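Local coordinates for 4-oxalocrotonate tautomerase (Staphylococcus aureus, PDB 2X4K), which belongs to the tautomerase superfamily of small beta-alpha-beta enzymes and assembles as a hexamer of short identical chains, at residues 22-25 with 26-30. Residues are numbered along the deposited sequence; the frame is centred on the assembly and turned at random.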
loop_
_atom_site.group_PDB
_atom_site.type_symbol
_atom_site.label_atom_id
_atom_site.label_comp_id
_atom_site.label_asym_id
_atom_site.label_seq_id
_atom_site.Cartn_x
_atom_site.Cartn_y
_atom_site.Cartn_z
ATOM N N LEU A 22 -2.705 8.331 -18.182
ATOM C CA LEU A 22 -3.205 8.064 -16.839
ATOM C C LEU A 22 -2.451 8.900 -15.808
ATOM O O LEU A 22 -3.058 9.539 -14.945
ATOM C CB LEU A 22 -3.064 6.572 -16.539
ATOM C CG LEU A 22 -3.458 6.080 -15.153
ATOM C CD1 LEU A 22 -4.924 6.341 -14.864
ATOM C CD2 LEU A 22 -3.125 4.590 -15.037
ATOM N N VAL A 23 -1.125 8.902 -15.893
ATOM C CA VAL A 23 -0.328 9.677 -14.941
ATOM C C VAL A 23 -0.657 11.171 -15.032
ATOM O O VAL A 23 -0.827 11.832 -14.011
ATOM C CB VAL A 23 1.193 9.425 -15.126
ATOM C CG1 VAL A 23 2.021 10.416 -14.321
ATOM C CG2 VAL A 23 1.531 8.004 -14.723
ATOM N N SER A 24 -0.761 11.705 -16.245
ATOM C CA SER A 24 -1.051 13.126 -16.403
ATOM C C SER A 24 -2.456 13.496 -15.940
ATOM O O SER A 24 -2.634 14.472 -15.213
ATOM C CB SER A 24 -0.853 13.550 -17.859
ATOM O OG SER A 24 -0.953 14.957 -17.998
ATOM N N GLU A 25 -3.450 12.717 -16.356
ATOM C CA GLU A 25 -4.851 13.035 -16.055
ATOM C C GLU A 25 -5.186 12.800 -14.584
ATOM O O GLU A 25 -5.962 13.562 -14.005
ATOM C CB GLU A 25 -5.794 12.246 -16.954
ATOM C CG GLU A 25 -5.629 12.576 -18.440
ATOM C CD GLU A 25 -6.651 13.550 -19.005
ATOM O OE1 GLU A 25 -7.483 14.098 -18.252
ATOM O OE2 GLU A 25 -6.625 13.756 -20.238
ATOM N N VAL A 26 -4.635 11.755 -13.962
ATOM C CA VAL A 26 -4.836 11.544 -12.530
ATOM C C VAL A 26 -4.219 12.709 -11.751
ATOM O O VAL A 26 -4.780 13.181 -10.759
ATOM C CB VAL A 26 -4.256 10.191 -12.070
ATOM C CG1 VAL A 26 -4.091 10.154 -10.554
ATOM C CG2 VAL A 26 -5.141 9.038 -12.550
ATOM N N THR A 27 -3.056 13.169 -12.198
ATOM C CA THR A 27 -2.414 14.320 -11.560
ATOM C C THR A 27 -3.296 15.561 -11.682
ATOM O O THR A 27 -3.503 16.263 -10.698
ATOM C CB THR A 27 -1.011 14.548 -12.142
ATOM O OG1 THR A 27 -0.210 13.399 -11.867
ATOM C CG2 THR A 27 -0.333 15.750 -11.523
ATOM N N ASP A 28 -3.847 15.800 -12.872
ATOM C CA ASP A 28 -4.778 16.909 -13.079
ATOM C C ASP A 28 -5.938 16.825 -12.097
ATOM O O ASP A 28 -6.346 17.832 -11.519
ATOM C CB ASP A 28 -5.411 16.874 -14.484
ATOM C CG ASP A 28 -4.446 17.171 -15.624
ATOM O OD1 ASP A 28 -3.312 17.638 -15.401
ATOM O OD2 ASP A 28 -4.868 16.942 -16.787
ATOM N N ALA A 29 -6.505 15.631 -11.958
ATOM C CA ALA A 29 -7.659 15.411 -11.093
ATOM C C ALA A 29 -7.354 15.730 -9.638
ATOM O O ALA A 29 -8.146 16.380 -8.956
ATOM C CB ALA A 29 -8.143 13.969 -11.215
ATOM N N VAL A 30 -6.217 15.246 -9.149
ATOM C CA VAL A 30 -5.814 15.503 -7.769
ATOM C C VAL A 30 -5.588 17.003 -7.572
ATOM O O VAL A 30 -6.070 17.602 -6.608
ATOM C CB VAL A 30 -4.551 14.705 -7.408
ATOM C CG1 VAL A 30 -4.013 15.131 -6.041
ATOM C CG2 VAL A 30 -4.857 13.207 -7.428
HETATM O O HOH W 1 -3.283 15.905 -18.735
HETATM O O HOH W 2 -7.569 16.411 -16.999
#
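Two successive turns of helix 16-34, the crossover helix of the beta-alpha-beta unit between parallel strands 5-11 and 42-48, meet here through V23 and T27, L22 and V26, and, through water, S24, E25 and D28. The carbonyl oxygen of V23 takes two donors from T27: the helical N-H, with T27 N to V23 O 3.2 Å, and the hydroxyl, with T27 OG1 only 2.7 Å from V23 O. The amide comes from above the carbonyl plane, 36° out of it, whereas the hydroxyl lies closer to that plane. A chi1 of -62° sets OG1 beside the backbone N and turns it back on the preceding turn; the hydroxyl of the buried T27 gives its proton to V23 O within the helix, and the side chain packs on V43 of strand 42-48. L22 and V26 lie side by side and point the same way; in the conformer of V26 described here, one of two, L22 CD1 lies 3.6 Å from V26 CG2. L22 continues onto I45 and V26 onto V6, one on each strand of the unit. On the more open side, a water bridges S24 OG (2.6 Å) and D28 OD2 (2.7 Å), donating to the carboxylate. The carboxylates of E25 and D28 are turned 62° apart, with E25 OE1 and D28 OD2 4.1 Å from each other; a second water sits within hydrogen-bonding distance of both oxygens, although it has more acceptors around it than protons to give. Each acid also has a cationic partner: D28 OD1 forms a salt bridge with R38, and E25 OE2 one with K32 of a second subunit. These cations and waters probably offset the repulsion between the neighbouring acids. The same two turns thus present apolar side chains to strands 5-11 and 42-48 and, through E25, a salt bridge to another subunit.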